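Local atomic coordinates of p-nitrophenyl phosphatase (Pho2) (Archaeoglobus fulgidus, PDB entry 3QGM), a protein that probably acts as a phosphatase of the haloacid dehalogenase (HAD) superfamily, carrying a metal ion, here calcium, at its metal site. Residues Asp7-Ile13 with Lys41-Val46; Ser50-Arg55 with Glu98-Glu104; Val123-Ile129 with Pro164-Ile170. Where two conformers were deposited one is given. Residues are numbered along the deposited sequence.

Contact 1. Residues Asp7-Ile13 with Lys41-Val46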
# COMPACT_ATOMS: atom_id res chain seq x y z
N ASP A 7 25.51 -26.77 19.29
CA ASP A 7 24.88 -27.37 20.46
C ASP A 7 24.45 -26.35 21.50
O ASP A 7 25.30 -25.68 22.13
CB ASP A 7 25.81 -28.39 21.10
CG ASP A 7 25.11 -29.20 22.17
OD1 ASP A 7 24.85 -30.41 21.96
OD2 ASP A 7 24.79 -28.61 23.23
N LYS A 8 23.14 -26.26 21.70
CA LYS A 8 22.57 -25.25 22.57
C LYS A 8 21.62 -25.86 23.59
O LYS A 8 21.12 -26.96 23.42
CB LYS A 8 21.81 -24.21 21.76
CG LYS A 8 22.33 -23.92 20.35
CD LYS A 8 23.71 -23.33 20.30
CE LYS A 8 23.82 -22.02 21.05
NZ LYS A 8 25.01 -21.25 20.62
N LYS A 9 21.36 -25.09 24.63
CA LYS A 9 20.32 -25.44 25.60
C LYS A 9 18.94 -25.36 24.95
O LYS A 9 18.06 -26.20 25.23
CB LYS A 9 20.38 -24.51 26.82
CG LYS A 9 21.45 -24.96 27.82
CD LYS A 9 21.73 -23.95 28.95
CE LYS A 9 23.08 -24.33 29.67
NZ LYS A 9 23.26 -23.62 30.97
N GLY A 10 18.73 -24.36 24.10
CA GLY A 10 17.43 -24.16 23.46
C GLY A 10 17.44 -23.77 21.99
O GLY A 10 18.45 -23.31 21.45
N TYR A 11 16.28 -23.94 21.38
CA TYR A 11 16.10 -23.72 19.94
C TYR A 11 14.80 -22.95 19.71
O TYR A 11 13.75 -23.33 20.20
CB TYR A 11 16.07 -25.07 19.21
CG TYR A 11 17.40 -25.74 19.31
CD1 TYR A 11 18.38 -25.54 18.33
CD2 TYR A 11 17.73 -26.52 20.40
CE1 TYR A 11 19.62 -26.11 18.44
CE2 TYR A 11 19.00 -27.08 20.52
CZ TYR A 11 19.94 -26.87 19.53
OH TYR A 11 21.21 -27.43 19.63
N ILE A 12 14.90 -21.86 18.99
CA ILE A 12 13.76 -21.09 18.52
C ILE A 12 13.57 -21.56 17.09
O ILE A 12 14.44 -21.32 16.24
CB ILE A 12 14.03 -19.59 18.55
CG1 ILE A 12 14.13 -19.17 20.02
CG2 ILE A 12 12.88 -18.83 17.81
CD1 ILE A 12 14.42 -17.69 20.28
N ILE A 13 12.46 -22.28 16.87
CA ILE A 13 12.23 -22.98 15.59
C ILE A 13 11.06 -22.38 14.80
O ILE A 13 9.93 -22.30 15.25
CB ILE A 13 12.11 -24.50 15.76
CG1 ILE A 13 13.35 -25.05 16.49
CG2 ILE A 13 12.02 -25.16 14.40
CD1 ILE A 13 13.30 -26.58 16.73
N LYS A 41 16.49 -31.06 24.76
CA LYS A 41 16.64 -29.64 24.41
C LYS A 41 15.27 -29.00 24.53
O LYS A 41 14.24 -29.64 24.26
CB LYS A 41 17.17 -29.44 22.99
CG LYS A 41 18.45 -30.17 22.62
CD LYS A 41 19.64 -29.89 23.54
CE LYS A 41 20.95 -30.06 22.77
NZ LYS A 41 22.22 -29.84 23.58
N LYS A 42 15.27 -27.74 24.97
CA LYS A 42 14.06 -26.98 25.09
C LYS A 42 13.82 -26.33 23.72
O LYS A 42 14.78 -25.99 23.01
CB LYS A 42 14.20 -25.88 26.14
CG LYS A 42 14.55 -26.35 27.56
CD LYS A 42 14.97 -25.11 28.35
CE LYS A 42 14.66 -25.17 29.86
NZ LYS A 42 13.58 -24.23 30.25
N ILE A 43 12.56 -26.17 23.37
CA ILE A 43 12.19 -25.69 22.05
C ILE A 43 11.05 -24.71 22.21
O ILE A 43 10.19 -24.88 23.06
CB ILE A 43 11.74 -26.86 21.13
CG1 ILE A 43 12.90 -27.83 20.90
CG2 ILE A 43 11.26 -26.35 19.77
CD1 ILE A 43 12.59 -28.88 19.87
N ILE A 44 11.07 -23.67 21.40
CA ILE A 44 9.90 -22.85 21.24
C ILE A 44 9.71 -22.63 19.75
O ILE A 44 10.65 -22.26 19.02
CB ILE A 44 9.96 -21.55 22.03
CG1 ILE A 44 8.65 -20.76 21.87
CG2 ILE A 44 11.11 -20.68 21.59
CD1 ILE A 44 8.38 -19.74 23.02
N PHE A 45 8.50 -22.90 19.30
CA PHE A 45 8.13 -22.75 17.89
C PHE A 45 7.64 -21.31 17.69
O PHE A 45 6.79 -20.82 18.45
CB PHE A 45 7.06 -23.76 17.52
CG PHE A 45 7.49 -25.18 17.67
CD1 PHE A 45 7.13 -25.92 18.79
CD2 PHE A 45 8.26 -25.81 16.68
CE1 PHE A 45 7.56 -27.25 18.95
CE2 PHE A 45 8.68 -27.13 16.82
CZ PHE A 45 8.32 -27.85 17.96
N VAL A 46 8.20 -20.59 16.71
CA VAL A 46 7.86 -19.17 16.56
C VAL A 46 7.38 -18.94 15.14
O VAL A 46 8.06 -19.32 14.20
CB VAL A 46 9.04 -18.24 16.91
CG1 VAL A 46 8.72 -16.77 16.57
CG2 VAL A 46 9.41 -18.32 18.41
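Two parallel strands, 10-13 and 42-46, run with their axes 4.7 Å apart and 14° from exact alignment. G10 pairs with K42, Y11 with I43, I12 with I44 and I13 with F45. The backbone bonds cross alternately: K42 N to K9 O (3.2 Å), Y11 N to K42 O (3.0 Å), I44 N to Y11 O (3.0 Å), I13 N to I44 O (2.8 Å) and V46 N to I13 O (2.8 Å). On one face I13 is the chief bump, filling the hollow between I43 and F45, its CD1 3.7 Å from I43 CG2 and its CB 4.2 Å from F45 CD2. On the other face I12 fits against I44 (CG1 to CG2, 3.7 Å) and V46 (CG2 to CG2, 3.6 Å), while G10 presents no side chain beside K42. The beta-branched I12, I13, I43, I44 and V46 favour the extended backbone and give short, wide shapes that pack between strand and helix. The aliphatic part of K41 lies along Y11 (K41 CG to Y11 CE2, 3.8 Å). Its ammonium reaches D7 in a salt bridge (K41 NZ to D7 OD2, 2.9 Å). Y11 OH accepts from K8 N at 3.1 Å and bonds P6, and K8 pairs with E227. These are adjacent inner strands of the Rossmann-like HAD sheet, and strand 10-14 runs on into D14, which binds calcium with D16 and D212. Helix 27-38, on the crossover, covers I13, I43 and F45; helix 190-200 covers I12, I44 and V46, and strand 207-211 lines the far edge of strand 10-14.

Contact 2. Residues Ser50-Arg55 with Glu98-Glu104; sequences STRSRR and EEGLIEE
A loop leading into helix 54-63 of the HAD core lies across the first turns of helix 99-107, which is consistent with a cap domain inserted after strand 73-75; R52 and G100 come closest, their CA atoms 4.3 Å apart. S50 and T51 have phi/psi of -95/-15° and -121/-21°, R52 and S53 are extended (psi 145° and 162°), and R54 starts the helix. Along the second segment, E98 comes first, at the N-cap position. Its N donates to water 1 (2.8 Å), which donates to S50 O (2.9 Å). E98 OE1 lies 3.6 Å from T51 CB; water 2 donates to E98 OE1 (3.2 Å) and to T51 O (2.7 Å), and E98 OE2 is held by R127 N. G100 faces the loop: its CA makes a CA-H...O contact of 3.1 Å with T51 O, and a CB there would clash with T51 O, R52 CA and S53 N, so glycine lets the backbones close up. L101 (chi1 t, chi2 p) lays CB 3.7 Å from S50 O and packs on T77 of helix 76-87. E104, with chi1 and chi2 both m, reaches the start of helix 54-63, where OE2 accepts from R54 N at 2.5 Å and from water 3 at 2.6 Å, that water accepting from R55 N at 3.0 Å. S53, chi1 p, N-caps that helix, its CB 3.4 Å from E104 OE2. First-turn NH groups lack acceptors within their own helix; the E104 carboxylate meets one, R54 N, directly and a second, R55 N, through water 3, so charge and helix dipole favour the same docking.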
# COMPACT_ATOMS: atom_id res chain seq x y z
N SER A 50 -0.27 -14.40 10.90
CA SER A 50 -1.02 -13.19 11.24
C SER A 50 -2.52 -13.43 11.53
O SER A 50 -3.22 -12.55 12.04
CB SER A 50 -0.90 -12.25 10.03
OG SER A 50 -1.65 -11.08 10.20
N THR A 51 -3.01 -14.60 11.15
CA THR A 51 -4.40 -14.88 11.02
C THR A 51 -4.94 -16.01 11.90
O THR A 51 -6.13 -16.10 12.09
CB THR A 51 -4.74 -15.23 9.55
OG1 THR A 51 -4.08 -16.46 9.19
CG2 THR A 51 -4.29 -14.05 8.59
N ARG A 52 -4.08 -16.91 12.37
CA ARG A 52 -4.56 -18.04 13.16
C ARG A 52 -4.15 -17.88 14.64
O ARG A 52 -3.10 -17.29 14.97
CB ARG A 52 -4.05 -19.35 12.59
CG ARG A 52 -4.32 -19.61 11.09
CD ARG A 52 -5.76 -19.37 10.62
NE ARG A 52 -6.81 -20.09 11.36
CZ ARG A 52 -7.26 -21.32 11.08
NH1 ARG A 52 -6.74 -22.05 10.11
NH2 ARG A 52 -8.22 -21.84 11.82
N SER A 53 -5.03 -18.33 15.52
CA SER A 53 -4.83 -18.23 16.96
C SER A 53 -3.72 -19.19 17.37
O SER A 53 -3.39 -20.15 16.63
CB SER A 53 -6.13 -18.55 17.67
OG SER A 53 -6.47 -19.92 17.52
N ARG A 54 -3.15 -18.98 18.55
CA ARG A 54 -2.11 -19.86 19.04
C ARG A 54 -2.59 -21.30 19.07
O ARG A 54 -1.84 -22.22 18.68
CB ARG A 54 -1.64 -19.49 20.45
CG ARG A 54 -0.57 -20.45 20.94
CD ARG A 54 0.15 -20.05 22.21
NE ARG A 54 -0.76 -19.94 23.32
CZ ARG A 54 -0.41 -19.81 24.61
NH1 ARG A 54 -1.35 -19.66 25.50
NH2 ARG A 54 0.88 -19.78 24.99
N ARG A 55 -3.80 -21.53 19.53
CA ARG A 55 -4.22 -22.90 19.75
C ARG A 55 -4.42 -23.64 18.45
O ARG A 55 -4.20 -24.82 18.41
CB ARG A 55 -5.45 -22.99 20.64
CG ARG A 55 -5.78 -24.40 21.06
CD ARG A 55 -6.64 -24.41 22.31
NE ARG A 55 -6.00 -23.61 23.35
CZ ARG A 55 -5.17 -24.09 24.26
NH1 ARG A 55 -4.85 -25.40 24.30
NH2 ARG A 55 -4.65 -23.25 25.16
N GLU A 98 -7.80 -10.76 10.70
CA GLU A 98 -8.80 -11.83 10.56
C GLU A 98 -9.23 -12.40 11.93
O GLU A 98 -8.78 -11.94 12.99
CB GLU A 98 -8.21 -12.94 9.70
CG GLU A 98 -7.92 -12.53 8.26
CD GLU A 98 -7.76 -13.70 7.35
OE1 GLU A 98 -7.92 -14.84 7.83
OE2 GLU A 98 -7.43 -13.48 6.16
N GLU A 99 -10.08 -13.42 11.91
CA GLU A 99 -10.69 -13.90 13.16
C GLU A 99 -9.71 -14.42 14.21
O GLU A 99 -9.95 -14.27 15.38
CB GLU A 99 -11.76 -14.96 12.86
CG GLU A 99 -12.73 -14.40 11.93
CD GLU A 99 -14.10 -14.93 12.08
OE1 GLU A 99 -14.25 -16.15 12.23
OE2 GLU A 99 -15.00 -14.07 12.01
N GLY A 100 -8.64 -15.04 13.78
CA GLY A 100 -7.67 -15.56 14.71
C GLY A 100 -6.90 -14.48 15.44
O GLY A 100 -6.51 -14.68 16.59
N LEU A 101 -6.68 -13.33 14.79
CA LEU A 101 -6.09 -12.21 15.50
C LEU A 101 -7.07 -11.61 16.50
O LEU A 101 -6.71 -11.37 17.68
CB LEU A 101 -5.61 -11.16 14.54
CG LEU A 101 -5.02 -9.91 15.16
CD1 LEU A 101 -3.89 -10.20 16.18
CD2 LEU A 101 -4.51 -8.99 14.02
N ILE A 102 -8.31 -11.42 16.06
CA ILE A 102 -9.37 -10.87 16.90
C ILE A 102 -9.51 -11.76 18.14
O ILE A 102 -9.64 -11.29 19.24
CB ILE A 102 -10.69 -10.83 16.14
CG1 ILE A 102 -10.63 -9.82 14.95
CG2 ILE A 102 -11.83 -10.52 17.08
CD1 ILE A 102 -11.84 -9.86 14.06
N GLU A 103 -9.51 -13.07 17.91
CA GLU A 103 -9.59 -14.05 18.99
C GLU A 103 -8.51 -13.80 20.03
O GLU A 103 -8.81 -13.80 21.23
CB GLU A 103 -9.51 -15.48 18.48
CG GLU A 103 -9.90 -16.52 19.51
CD GLU A 103 -10.81 -17.61 19.00
OE1 GLU A 103 -10.67 -18.09 17.86
OE2 GLU A 103 -11.71 -17.95 19.75
N GLU A 104 -7.25 -13.67 19.59
CA GLU A 104 -6.13 -13.54 20.52
C GLU A 104 -6.22 -12.19 21.21
O GLU A 104 -5.93 -12.05 22.39
CB GLU A 104 -4.77 -13.70 19.83
CG GLU A 104 -4.50 -15.13 19.32
CD GLU A 104 -4.27 -16.16 20.47
OE1 GLU A 104 -4.11 -15.74 21.63
OE2 GLU A 104 -4.22 -17.38 20.22
O HOH W 1 -5.04 -10.93 10.53
O HOH W 2 -8.43 -16.19 10.69
O HOH W 3 -5.44 -19.48 21.00

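Contact 3. Residues Val123-Ile129 with Pro164-Ile170; sequences VGSNRKI and PGTGMII
What stands out here is how little direct polar bonding joins two backbones that come within 4.3 Å, CA to CA, at S125 and T166: a single weak hydrogen bond, S125 N to T166 OG1, of 3.1 Å and 128°. S125 N also bonds S50 OG. The site belongs to the second, five-stranded parallel alpha/beta sheet of the chain, consistent with the cap domain of UmpH-like HAD proteins. V123 ends strand 120-123; G124 and S125 continue extended (psi 158° and 148°), and N126 to I129 form a type I turn, closed by I129 N to N126 O at 2.9 Å. N126 OD1 also accepts from K128 N (2.8 Å), an Asx turn, for which asparagine is well suited. In the other segment, P164 ends strand 161-164, G165 is extended, and the chain turns into helix 167-177. T166, chi1 m, places CG2 3.8 Å from V123 CG1 and 4.0 Å from G124 CA, while its OG1 finds its strongest partner in N151. I169 (m, t) is the main apolar wedge: CG2 meets V123 CG1 at 3.7 Å, and CD1 meets I129 CD1 at 4.0 Å. Separately, I169 CD1 comes within 3.4 Å of G124 O. I129 (t, p) sets CG2 4.4 Å from CE of the selenomethionine M168. M168 and I170 also pack on M134 and W175 of the second subunit, so the helix serves the dimer interface. Beside T166, a water joins the segments: it donates to G165 O at 2.7 Å and hydrogen-bonds S125 OG at 2.8 Å.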
# COMPACT_ATOMS: atom_id res chain seq x y z
N VAL A 123 -2.58 -3.95 13.01
CA VAL A 123 -2.61 -4.26 11.60
C VAL A 123 -2.17 -5.69 11.46
O VAL A 123 -1.11 -6.04 11.90
CB VAL A 123 -1.67 -3.30 10.83
CG1 VAL A 123 -1.28 -3.91 9.51
CG2 VAL A 123 -2.34 -1.91 10.64
N GLY A 124 -3.03 -6.53 10.93
CA GLY A 124 -2.69 -7.88 10.53
C GLY A 124 -3.32 -8.10 9.14
O GLY A 124 -4.27 -7.41 8.76
N SER A 125 -2.77 -9.07 8.40
CA SER A 125 -3.29 -9.43 7.11
C SER A 125 -4.75 -9.82 7.17
O SER A 125 -5.20 -10.38 8.18
CB SER A 125 -2.51 -10.61 6.55
OG SER A 125 -2.78 -10.68 5.18
N ASN A 126 -5.48 -9.54 6.10
CA ASN A 126 -6.89 -9.94 5.96
C ASN A 126 -7.27 -10.25 4.52
O ASN A 126 -7.29 -9.33 3.64
CB ASN A 126 -7.76 -8.80 6.50
CG ASN A 126 -9.16 -9.24 6.82
OD1 ASN A 126 -9.67 -10.18 6.23
ND2 ASN A 126 -9.80 -8.54 7.75
N ARG A 127 -7.66 -11.50 4.28
CA ARG A 127 -8.07 -11.96 2.97
C ARG A 127 -9.39 -11.27 2.56
O ARG A 127 -9.75 -11.25 1.41
CB ARG A 127 -8.23 -13.50 3.01
CG ARG A 127 -8.14 -14.21 1.66
CD ARG A 127 -8.15 -15.75 1.84
NE ARG A 127 -9.31 -16.22 2.59
CZ ARG A 127 -10.55 -16.31 2.11
NH1 ARG A 127 -10.82 -15.95 0.85
NH2 ARG A 127 -11.53 -16.75 2.90
N LYS A 128 -10.08 -10.68 3.53
CA LYS A 128 -11.30 -9.93 3.31
C LYS A 128 -11.06 -8.42 3.34
O LYS A 128 -12.01 -7.63 3.51
CB LYS A 128 -12.36 -10.35 4.34
CG LYS A 128 -12.96 -11.72 4.04
CD LYS A 128 -14.12 -12.10 5.04
CE LYS A 128 -14.87 -13.43 4.62
NZ LYS A 128 -14.55 -14.65 5.49
N ILE A 129 -9.81 -8.01 3.14
CA ILE A 129 -9.48 -6.59 3.14
C ILE A 129 -10.29 -5.92 2.02
O ILE A 129 -10.48 -6.47 0.92
CB ILE A 129 -7.92 -6.33 2.99
CG1 ILE A 129 -7.56 -4.87 3.25
CG2 ILE A 129 -7.42 -6.69 1.65
CD1 ILE A 129 -7.73 -4.43 4.64
N PRO A 164 -0.46 -10.95 -1.30
CA PRO A 164 -0.03 -9.92 -0.34
C PRO A 164 0.04 -10.48 1.10
O PRO A 164 -0.80 -11.27 1.48
CB PRO A 164 -1.16 -8.88 -0.38
CG PRO A 164 -1.82 -9.08 -1.67
CD PRO A 164 -1.69 -10.54 -2.02
N GLY A 165 1.01 -10.04 1.87
CA GLY A 165 1.02 -10.33 3.31
C GLY A 165 0.68 -9.04 4.02
O GLY A 165 0.21 -8.11 3.43
N THR A 166 0.95 -9.01 5.31
CA THR A 166 0.59 -7.92 6.17
C THR A 166 1.28 -6.62 5.77
O THR A 166 0.74 -5.52 5.98
CB THR A 166 0.97 -8.27 7.61
OG1 THR A 166 0.27 -9.47 7.99
CG2 THR A 166 0.64 -7.09 8.55
N GLY A 167 2.45 -6.75 5.15
CA GLY A 167 3.21 -5.58 4.71
C GLY A 167 2.49 -4.76 3.65
O GLY A 167 2.79 -3.59 3.43
N MSE A 168 1.52 -5.38 3.00
CA MSE A 168 0.71 -4.63 2.10
C MSE A 168 -0.03 -3.48 2.79
O MSE A 168 -0.09 -2.35 2.23
CB MSE A 168 -0.28 -5.51 1.40
CG MSE A 168 -0.85 -4.77 0.24
SE MSE A 168 -2.51 -4.06 0.80
CE MSE A 168 -3.35 -5.70 0.15
N ILE A 169 -0.61 -3.77 3.95
CA ILE A 169 -1.39 -2.78 4.68
C ILE A 169 -0.37 -1.77 5.26
O ILE A 169 -0.55 -0.57 5.17
CB ILE A 169 -2.28 -3.40 5.79
CG1 ILE A 169 -3.34 -4.34 5.17
CG2 ILE A 169 -2.94 -2.29 6.59
CD1 ILE A 169 -4.07 -5.22 6.14
N ILE A 170 0.76 -2.25 5.76
CA ILE A 170 1.79 -1.33 6.23
C ILE A 170 2.25 -0.36 5.18
O ILE A 170 2.44 0.82 5.47
CB ILE A 170 3.01 -2.08 6.82
CG1 ILE A 170 2.57 -2.88 8.05
CG2 ILE A 170 4.11 -1.08 7.20
CD1 ILE A 170 3.48 -4.09 8.41
O HOH W 4 -2.46 -8.60 3.27

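From the N terminus, contact 1 closes first, bringing strand 42-47 back beside strand 10-14 after helix 27-38 in the core sheet. The chain then leaves that strand and enters contact 2, which closes a loop of 42 residues holding strand 73-75 and helix 76-87 and brings helix 54-63 of the core to helix 99-107 of the probable cap domain. Contact 3 follows within that probable cap, joining the end of strand 120-123 to the start of helix 167-177. The three loops come in series, neither nesting nor crossing. Contacts 2 and 3 touch, S50 bonding S125 and E98 bonding R127; contacts 1 and 3 lie on opposite sides of the chain's centre.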